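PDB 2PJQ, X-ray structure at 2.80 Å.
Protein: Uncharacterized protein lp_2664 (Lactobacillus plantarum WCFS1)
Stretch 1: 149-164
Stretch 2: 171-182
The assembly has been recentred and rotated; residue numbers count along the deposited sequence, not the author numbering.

Stretch 1 (149-164) GEKIYDPAIAPREHMT
Stretch 2 (171-182) QPGTAINHFYEK

The apolar part of the contact forms where the irregular chain of 149-164 passes the start of the helix in 171-182. Ile152, with phi/psi of -76/-39° and chi1/chi2 in m and t, has its CA-to-CB bond directed away from the helix, yet its CG2 lies 4.2 Å from CB of Ala175, whose own CB points toward the loop. The next residue, Tyr153, returns to a fully extended backbone (-166/158°); its CA-to-CB bond points sideways, and chi1 t with chi2 62° brings CD1 of Tyr153 to 3.8 Å from CB of Ile176, which is m, m. Thr174 fills the space beside them: its CB is 3.9 Å from CA of Tyr153, and its CG2 is 4.1 Å from both CB of Asp154 and CD1 of Ile157 (m, t). Farther along the helix, CB of Pro159 packs 3.8 Å from CB of Tyr180, whose CA-to-CB bond (chi1 -76°, chi2 -59°) points toward the loop.

Two backbone hydrogen bonds fix the register, with CA of Ile152 4.5 Å from CA of Ala175. Ala175 N donates to Lys151 O at 2.7 Å (153°), and Ile176 N donates to Ile152 O at 3.0 Å (161°). Amides at the beginning of a helix lack carbonyl partners from a preceding turn, and here two successive loop carbonyls supply them. Lys151 O also receives a CA-H...O contact from Thr174 CA at 3.2 Å. Thr174, at -97/158° and chi1 p, is the N-cap: its OG1 accepts from Asn177 N at 3.1 Å. The backbone is helical at Ala175 (-57/-47°) and Ile176 (-61/-47°), with psi shallower at Asn177 (-52/-24°). Glu181 N donates to Asn177 O at 2.6 Å with alpha-helical spacing, and there is a wider pi-type turn at 179-182, where Lys182 departs to -139/-83°.

Between these points the loop reverses in a type I turn from Asp154 to Ile157, with Pro155 at -43/-27° and Ala156 at -70/-39°. A salt bridge from Lys151 NZ to Asp154 OD2, 3.3 Å, spans its approach. The chain then extends through Ala158 to Pro159, and CA of Pro159 lies 5.0 Å from CA of Asn177; CD of Pro159 is 3.3 Å from OD1 of Asn177 (chi1 m, chi2 -21°).

Arg160 (-56/165°) forms the polar edge. Its CA-to-CB bond runs sideways, but chi1 m followed by chi2 115° and chi3 104° brings the guanidinium back to the second stretch. There NH1 makes a salt bridge with Glu181 OE1 at 3.1 Å, while NH2 donates to Gln171 O in a very short hydrogen bond of 2.4 Å, bent to 116°. One face of the guanidinium is covered by CG of Gln171. NH1 also lies 3.5 Å from CA of Gly173, where an ideal CB would fall 2.6 Å from NH1 and clash. Glu181 is m and t with chi3 39°, and its OE1 also lies 3.3 Å from SE of the selenomethionine Met163 (m, t, p).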

ATOM      1  N   GLY B 149      -1.610   8.759   4.629  1.00 16.52           N
ATOM      2  CA  GLY B 149      -1.583   8.582   6.070  1.00 18.97           C
ATOM      3  C   GLY B 149      -2.870   7.993   6.630  1.00 21.35           C
ATOM      4  O   GLY B 149      -3.066   7.929   7.840  1.00 23.05           O
ATOM      5  N   GLU B 150      -3.745   7.555   5.735  1.00 20.60           N
ATOM      6  CA  GLU B 150      -5.027   6.959   6.085  1.00 21.15           C
ATOM      7  C   GLU B 150      -4.838   5.741   6.978  1.00 21.08           C
ATOM      8  O   GLU B 150      -3.737   5.226   7.110  1.00 21.05           O
ATOM      9  CB  GLU B 150      -5.712   6.533   4.796  1.00 28.93           C
ATOM     10  CG  GLU B 150      -7.210   6.637   4.747  1.00 31.92           C
ATOM     11  CD  GLU B 150      -7.725   6.188   3.397  1.00 34.99           C
ATOM     12  OE1 GLU B 150      -7.663   4.967   3.128  1.00 35.51           O
ATOM     13  OE2 GLU B 150      -8.167   7.050   2.601  1.00 35.45           O
ATOM     14  N   LYS B 151      -5.922   5.275   7.579  1.00 24.53           N
ATOM     15  CA  LYS B 151      -5.880   4.102   8.445  1.00 26.09           C
ATOM     16  C   LYS B 151      -6.161   2.828   7.620  1.00 26.84           C
ATOM     17  O   LYS B 151      -7.026   2.822   6.737  1.00 27.45           O
ATOM     18  CB  LYS B 151      -6.920   4.269   9.546  1.00 28.58           C
ATOM     19  CG  LYS B 151      -6.790   3.311  10.714  1.00 32.12           C
ATOM     20  CD  LYS B 151      -7.868   3.605  11.745  1.00 35.39           C
ATOM     21  CE  LYS B 151      -7.773   5.042  12.251  1.00 36.41           C
ATOM     22  NZ  LYS B 151      -8.962   5.413  13.066  1.00 38.17           N
ATOM     23  N   ILE B 152      -5.452   1.743   7.908  1.00 25.69           N
ATOM     24  CA  ILE B 152      -5.651   0.527   7.131  1.00 27.35           C
ATOM     25  C   ILE B 152      -6.919  -0.237   7.462  1.00 27.87           C
ATOM     26  O   ILE B 152      -7.572  -0.764   6.567  1.00 29.33           O
ATOM     27  CB  ILE B 152      -4.464  -0.461   7.281  1.00 26.89           C
ATOM     28  CG1 ILE B 152      -3.140   0.263   7.056  1.00 27.82           C
ATOM     29  CG2 ILE B 152      -4.585  -1.582   6.245  1.00 25.33           C
ATOM     30  CD1 ILE B 152      -1.918  -0.580   7.360  1.00 28.42           C
ATOM     31  N   TYR B 153      -7.264  -0.294   8.741  1.00 28.67           N
ATOM     32  CA  TYR B 153      -8.436  -1.036   9.182  1.00 28.73           C
ATOM     33  C   TYR B 153      -8.790  -0.650  10.608  1.00 30.03           C
ATOM     34  O   TYR B 153      -7.936  -0.173  11.348  1.00 31.43           O
ATOM     35  CB  TYR B 153      -8.122  -2.526   9.118  1.00 28.51           C
ATOM     36  CG  TYR B 153      -9.238  -3.436   9.555  1.00 27.69           C
ATOM     37  CD1 TYR B 153     -10.453  -3.452   8.879  1.00 26.78           C
ATOM     38  CD2 TYR B 153      -9.059  -4.320  10.614  1.00 27.80           C
ATOM     39  CE1 TYR B 153     -11.461  -4.328   9.241  1.00 26.79           C
ATOM     40  CE2 TYR B 153     -10.059  -5.202  10.987  1.00 27.75           C
ATOM     41  CZ  TYR B 153     -11.261  -5.203  10.293  1.00 27.86           C
ATOM     42  OH  TYR B 153     -12.253  -6.092  10.647  1.00 27.47           O
ATOM     43  N   ASP B 154     -10.044  -0.863  10.996  1.00 33.37           N
ATOM     44  CA  ASP B 154     -10.508  -0.531  12.347  1.00 34.07           C
ATOM     45  C   ASP B 154     -11.805  -1.310  12.557  1.00 33.04           C
ATOM     46  O   ASP B 154     -12.879  -0.808  12.249  1.00 33.78           O
ATOM     47  CB  ASP B 154     -10.786   0.981  12.445  1.00 35.10           C
ATOM     48  CG  ASP B 154     -10.799   1.505  13.889  1.00 36.74           C
ATOM     49  OD1 ASP B 154     -11.342   0.823  14.784  1.00 38.43           O
ATOM     50  OD2 ASP B 154     -10.276   2.622  14.121  1.00 36.40           O
ATOM     51  N   PRO B 155     -11.727  -2.547  13.079  1.00 30.00           N
ATOM     52  CA  PRO B 155     -12.950  -3.335  13.291  1.00 30.79           C
ATOM     53  C   PRO B 155     -14.110  -2.543  13.879  1.00 30.18           C
ATOM     54  O   PRO B 155     -15.278  -2.867  13.658  1.00 29.86           O
ATOM     55  CB  PRO B 155     -12.484  -4.478  14.202  1.00 29.74           C
ATOM     56  CG  PRO B 155     -11.207  -3.980  14.801  1.00 29.36           C
ATOM     57  CD  PRO B 155     -10.568  -3.231  13.670  1.00 30.05           C
ATOM     58  N   ALA B 156     -13.768  -1.492  14.615  1.00 30.92           N
ATOM     59  CA  ALA B 156     -14.749  -0.632  15.252  1.00 31.27           C
ATOM     60  C   ALA B 156     -15.479   0.166  14.185  1.00 32.48           C
ATOM     61  O   ALA B 156     -16.688   0.384  14.263  1.00 33.42           O
ATOM     62  CB  ALA B 156     -14.052   0.301  16.224  1.00 30.58           C
ATOM     63  N   ILE B 157     -14.727   0.605  13.184  1.00 33.27           N
ATOM     64  CA  ILE B 157     -15.289   1.368  12.085  1.00 33.81           C
ATOM     65  C   ILE B 157     -15.750   0.394  11.014  1.00 35.20           C
ATOM     66  O   ILE B 157     -14.977  -0.444  10.552  1.00 33.71           O
ATOM     67  CB  ILE B 157     -14.250   2.298  11.473  1.00 32.25           C
ATOM     68  CG1 ILE B 157     -13.515   3.039  12.584  1.00 33.48           C
ATOM     69  CG2 ILE B 157     -14.924   3.264  10.522  1.00 30.48           C
ATOM     70  CD1 ILE B 157     -12.431   3.976  12.092  1.00 35.82           C
ATOM     71  N   ALA B 158     -17.012   0.497  10.627  1.00 36.49           N
ATOM     72  CA  ALA B 158     -17.541  -0.387   9.604  1.00 37.30           C
ATOM     73  C   ALA B 158     -17.803   0.425   8.351  1.00 37.34           C
ATOM     74  O   ALA B 158     -18.066   1.625   8.419  1.00 37.38           O
ATOM     75  CB  ALA B 158     -18.825  -1.062  10.086  1.00 38.74           C
ATOM     76  N   PRO B 159     -17.724  -0.224   7.186  1.00 38.33           N
ATOM     77  CA  PRO B 159     -17.944   0.412   5.887  1.00 40.50           C
ATOM     78  C   PRO B 159     -19.268   1.140   5.727  1.00 42.07           C
ATOM     79  O   PRO B 159     -20.337   0.557   5.925  1.00 41.35           O
ATOM     80  CB  PRO B 159     -17.784  -0.748   4.903  1.00 40.61           C
ATOM     81  CG  PRO B 159     -18.096  -1.961   5.729  1.00 40.17           C
ATOM     82  CD  PRO B 159     -17.427  -1.656   7.025  1.00 40.32           C
ATOM     83  N   ARG B 160     -19.176   2.422   5.372  1.00 42.73           N
ATOM     84  CA  ARG B 160     -20.342   3.263   5.161  1.00 44.81           C
ATOM     85  C   ARG B 160     -21.210   2.574   4.126  1.00 48.03           C
ATOM     86  O   ARG B 160     -20.756   1.658   3.447  1.00 47.42           O
ATOM     87  CB  ARG B 160     -19.921   4.641   4.653  1.00 43.51           C
ATOM     88  CG  ARG B 160     -19.082   5.434   5.642  1.00 42.51           C
ATOM     89  CD  ARG B 160     -17.667   5.675   5.140  1.00 39.67           C
ATOM     90  NE  ARG B 160     -17.483   7.040   4.662  1.00 37.93           N
ATOM     91  CZ  ARG B 160     -16.358   7.497   4.117  1.00 37.69           C
ATOM     92  NH1 ARG B 160     -15.307   6.696   3.977  1.00 36.31           N
ATOM     93  NH2 ARG B 160     -16.281   8.753   3.707  1.00 34.72           N
ATOM     94  N   GLU B 161     -22.460   3.002   4.003  1.00 58.16           N
ATOM     95  CA  GLU B 161     -23.357   2.374   3.040  1.00 63.52           C
ATOM     96  C   GLU B 161     -24.130   3.372   2.200  1.00 66.80           C
ATOM     97  O   GLU B 161     -24.389   3.118   1.024  1.00 67.12           O
ATOM     98  CB  GLU B 161     -24.333   1.432   3.757  1.00 61.59           C
ATOM     99  CG  GLU B 161     -23.672   0.195   4.359  1.00 61.24           C
ATOM    100  CD  GLU B 161     -23.124  -0.763   3.307  1.00 60.11           C
ATOM    101  OE1 GLU B 161     -23.930  -1.430   2.622  1.00 59.09           O
ATOM    102  OE2 GLU B 161     -21.886  -0.848   3.164  1.00 59.18           O
ATOM    103  N   HIS B 162     -24.502   4.502   2.795  1.00 67.50           N
ATOM    104  CA  HIS B 162     -25.243   5.521   2.059  1.00 72.22           C
ATOM    105  C   HIS B 162     -24.452   6.820   1.918  1.00 73.98           C
ATOM    106  O   HIS B 162     -24.976   7.910   2.145  1.00 73.79           O
ATOM    107  CB  HIS B 162     -26.603   5.794   2.727  1.00 76.32           C
ATOM    108  CG  HIS B 162     -26.801   5.103   4.046  1.00 78.29           C
ATOM    109  ND1 HIS B 162     -26.225   5.549   5.218  1.00 79.24           N
ATOM    110  CD2 HIS B 162     -27.545   4.019   4.382  1.00 78.73           C
ATOM    111  CE1 HIS B 162     -26.609   4.775   6.218  1.00 78.88           C
ATOM    112  NE2 HIS B 162     -27.410   3.839   5.737  1.00 78.23           N
HETATM  113  N   MSE B 163     -23.192   6.689   1.517  1.00 75.46           N
HETATM  114  CA  MSE B 163     -22.298   7.830   1.353  1.00 78.12           C
HETATM  115  C   MSE B 163     -22.821   8.935   0.443  1.00 79.04           C
HETATM  116  O   MSE B 163     -23.708   8.716  -0.381  1.00 79.25           O
HETATM  117  CB  MSE B 163     -20.951   7.358   0.815  1.00 83.35           C
HETATM  118  CG  MSE B 163     -20.257   6.321   1.665  1.00 85.36           C
HETATM  119 SE   MSE B 163     -18.673   5.667   0.770  1.00 89.55          SE
HETATM  120  CE  MSE B 163     -17.446   7.042   1.306  1.00 86.97           C
ATOM    121  N   THR B 164     -22.243  10.124   0.601  1.00 82.14           N
ATOM    122  CA  THR B 164     -22.607  11.294  -0.195  1.00 83.60           C
ATOM    123  C   THR B 164     -21.338  11.972  -0.719  1.00 85.01           C
ATOM    124  O   THR B 164     -20.270  11.849  -0.115  1.00 84.74           O
ATOM    125  CB  THR B 164     -23.396  12.325   0.641  1.00 82.45           C
ATOM    126  OG1 THR B 164     -22.537  12.892   1.638  1.00 81.89           O
ATOM    127  CG2 THR B 164     -24.586  11.661   1.320  1.00 81.48           C
ATOM    128  N   GLN B 171     -14.686  13.022   4.367  1.00 76.17           N
ATOM    129  CA  GLN B 171     -14.539  12.074   5.469  1.00 70.96           C
ATOM    130  C   GLN B 171     -13.749  10.813   5.105  1.00 66.63           C
ATOM    131  O   GLN B 171     -14.259   9.926   4.422  1.00 67.06           O
ATOM    132  CB  GLN B 171     -15.921  11.687   5.997  1.00 70.85           C
ATOM    133  CG  GLN B 171     -15.901  10.551   6.999  1.00 71.42           C
ATOM    134  CD  GLN B 171     -17.198  10.436   7.761  1.00 71.84           C
ATOM    135  OE1 GLN B 171     -18.272  10.326   7.170  1.00 71.64           O
ATOM    136  NE2 GLN B 171     -17.109  10.463   9.087  1.00 72.35           N
ATOM    137  N   PRO B 172     -12.492  10.717   5.569  1.00 61.81           N
ATOM    138  CA  PRO B 172     -11.604   9.578   5.309  1.00 58.04           C
ATOM    139  C   PRO B 172     -12.073   8.283   5.966  1.00 54.46           C
ATOM    140  O   PRO B 172     -12.507   8.284   7.122  1.00 54.62           O
ATOM    141  CB  PRO B 172     -10.265  10.044   5.884  1.00 58.87           C
ATOM    142  CG  PRO B 172     -10.351  11.537   5.786  1.00 60.11           C
ATOM    143  CD  PRO B 172     -11.756  11.789   6.254  1.00 61.57           C
ATOM    144  N   GLY B 173     -11.985   7.184   5.226  1.00 47.38           N
ATOM    145  CA  GLY B 173     -12.390   5.901   5.768  1.00 42.10           C
ATOM    146  C   GLY B 173     -11.159   5.052   5.979  1.00 37.02           C
ATOM    147  O   GLY B 173     -10.047   5.572   5.991  1.00 37.80           O
ATOM    148  N   THR B 174     -11.333   3.752   6.157  1.00 32.36           N
ATOM    149  CA  THR B 174     -10.172   2.891   6.328  1.00 29.09           C
ATOM    150  C   THR B 174      -9.852   2.267   4.968  1.00 27.43           C
ATOM    151  O   THR B 174     -10.711   2.189   4.087  1.00 26.43           O
ATOM    152  CB  THR B 174     -10.437   1.783   7.355  1.00 28.76           C
ATOM    153  OG1 THR B 174     -11.347   0.825   6.805  1.00 26.93           O
ATOM    154  CG2 THR B 174     -11.038   2.371   8.613  1.00 27.41           C
ATOM    155  N   ALA B 175      -8.612   1.832   4.796  1.00 24.57           N
ATOM    156  CA  ALA B 175      -8.190   1.243   3.540  1.00 21.16           C
ATOM    157  C   ALA B 175      -9.044   0.048   3.167  1.00 21.20           C
ATOM    158  O   ALA B 175      -9.489  -0.077   2.029  1.00 21.41           O
ATOM    159  CB  ALA B 175      -6.749   0.835   3.636  1.00 23.39           C
ATOM    160  N   ILE B 176      -9.263  -0.848   4.119  1.00 22.64           N
ATOM    161  CA  ILE B 176     -10.070  -2.024   3.843  1.00 22.18           C
ATOM    162  C   ILE B 176     -11.480  -1.610   3.437  1.00 21.94           C
ATOM    163  O   ILE B 176     -12.008  -2.104   2.444  1.00 23.72           O
ATOM    164  CB  ILE B 176     -10.155  -2.962   5.073  1.00 24.47           C
ATOM    165  CG1 ILE B 176      -8.774  -3.541   5.398  1.00 23.94           C
ATOM    166  CG2 ILE B 176     -11.133  -4.100   4.794  1.00 26.14           C
ATOM    167  CD1 ILE B 176      -8.267  -4.569   4.392  1.00 23.84           C
ATOM    168  N   ASN B 177     -12.088  -0.697   4.191  1.00 19.71           N
ATOM    169  CA  ASN B 177     -13.444  -0.256   3.886  1.00 19.60           C
ATOM    170  C   ASN B 177     -13.625   0.205   2.435  1.00 20.75           C
ATOM    171  O   ASN B 177     -14.738   0.190   1.893  1.00 21.70           O
ATOM    172  CB  ASN B 177     -13.871   0.873   4.832  1.00 20.79           C
ATOM    173  CG  ASN B 177     -14.085   0.405   6.270  1.00 22.04           C
ATOM    174  OD1 ASN B 177     -14.298  -0.782   6.544  1.00 22.39           O
ATOM    175  ND2 ASN B 177     -14.051   1.352   7.196  1.00 22.95           N
ATOM    176  N   HIS B 178     -12.528   0.608   1.801  1.00 19.30           N
ATOM    177  CA  HIS B 178     -12.587   1.071   0.426  1.00 17.07           C
ATOM    178  C   HIS B 178     -12.992  -0.041  -0.531  1.00 14.95           C
ATOM    179  O   HIS B 178     -13.684   0.210  -1.513  1.00 13.84           O
ATOM    180  CB  HIS B 178     -11.244   1.672   0.003  1.00 21.65           C
ATOM    181  CG  HIS B 178     -11.354   2.588  -1.173  1.00 24.52           C
ATOM    182  ND1 HIS B 178     -12.382   3.499  -1.304  1.00 24.24           N
ATOM    183  CD2 HIS B 178     -10.590   2.720  -2.282  1.00 25.95           C
ATOM    184  CE1 HIS B 178     -12.248   4.149  -2.446  1.00 25.39           C
ATOM    185  NE2 HIS B 178     -11.169   3.695  -3.058  1.00 26.29           N
ATOM    186  N   PHE B 179     -12.561  -1.270  -0.258  1.00 15.96           N
ATOM    187  CA  PHE B 179     -12.939  -2.383  -1.121  1.00 15.08           C
ATOM    188  C   PHE B 179     -14.441  -2.552  -0.979  1.00 16.04           C
ATOM    189  O   PHE B 179     -15.166  -2.562  -1.964  1.00 16.31           O
ATOM    190  CB  PHE B 179     -12.219  -3.678  -0.727  1.00  7.46           C
ATOM    191  CG  PHE B 179     -10.743  -3.648  -0.974  1.00  4.23           C
ATOM    192  CD1 PHE B 179      -9.896  -2.964  -0.119  1.00  5.67           C
ATOM    193  CD2 PHE B 179     -10.204  -4.248  -2.091  1.00  3.63           C
ATOM    194  CE1 PHE B 179      -8.526  -2.880  -0.376  1.00  3.19           C
ATOM    195  CE2 PHE B 179      -8.833  -4.166  -2.357  1.00  2.82           C
ATOM    196  CZ  PHE B 179      -8.000  -3.479  -1.496  1.00  1.00           C
ATOM    197  N   TYR B 180     -14.906  -2.655   0.260  1.00 17.48           N
ATOM    198  CA  TYR B 180     -16.328  -2.815   0.521  1.00 17.89           C
ATOM    199  C   TYR B 180     -17.121  -1.649  -0.032  1.00 18.13           C
ATOM    200  O   TYR B 180     -18.109  -1.846  -0.737  1.00 17.83           O
ATOM    201  CB  TYR B 180     -16.589  -2.933   2.026  1.00 19.69           C
ATOM    202  CG  TYR B 180     -16.231  -4.283   2.608  1.00 20.39           C
ATOM    203  CD1 TYR B 180     -16.842  -5.444   2.138  1.00 18.91           C
ATOM    204  CD2 TYR B 180     -15.246  -4.406   3.598  1.00 20.60           C
ATOM    205  CE1 TYR B 180     -16.479  -6.698   2.629  1.00 20.16           C
ATOM    206  CE2 TYR B 180     -14.876  -5.657   4.098  1.00 19.66           C
ATOM    207  CZ  TYR B 180     -15.493  -6.796   3.602  1.00 19.57           C
ATOM    208  OH  TYR B 180     -15.088  -8.038   4.028  1.00 21.97           O
ATOM    209  N   GLU B 181     -16.671  -0.440   0.290  1.00 17.02           N
ATOM    210  CA  GLU B 181     -17.328   0.798  -0.131  1.00 18.83           C
ATOM    211  C   GLU B 181     -17.275   1.134  -1.618  1.00 19.23           C
ATOM    212  O   GLU B 181     -18.168   1.816  -2.137  1.00 18.59           O
ATOM    213  CB  GLU B 181     -16.737   1.979   0.644  1.00 24.58           C
ATOM    214  CG  GLU B 181     -17.052   1.959   2.118  1.00 30.38           C
ATOM    215  CD  GLU B 181     -16.349   3.054   2.883  1.00 33.38           C
ATOM    216  OE1 GLU B 181     -16.246   4.189   2.367  1.00 37.38           O
ATOM    217  OE2 GLU B 181     -15.912   2.784   4.019  1.00 36.27           O
ATOM    218  N   LYS B 182     -16.226   0.671  -2.300  1.00 21.88           N
ATOM    219  CA  LYS B 182     -16.053   0.985  -3.709  1.00 19.21           C
ATOM    220  C   LYS B 182     -15.557  -0.156  -4.582  1.00 18.69           C
ATOM    221  O   LYS B 182     -16.351  -0.825  -5.231  1.00 19.54           O
ATOM    222  CB  LYS B 182     -15.121   2.199  -3.851  1.00 14.30           C
ATOM    223  CG  LYS B 182     -14.875   2.644  -5.296  1.00 14.62           C
ATOM    224  CD  LYS B 182     -14.464   4.105  -5.404  1.00 10.40           C
ATOM    225  CE  LYS B 182     -14.033   4.451  -6.816  1.00 10.43           C
ATOM    226  NZ  LYS B 182     -12.564   4.227  -7.031  1.00 13.46           N
TER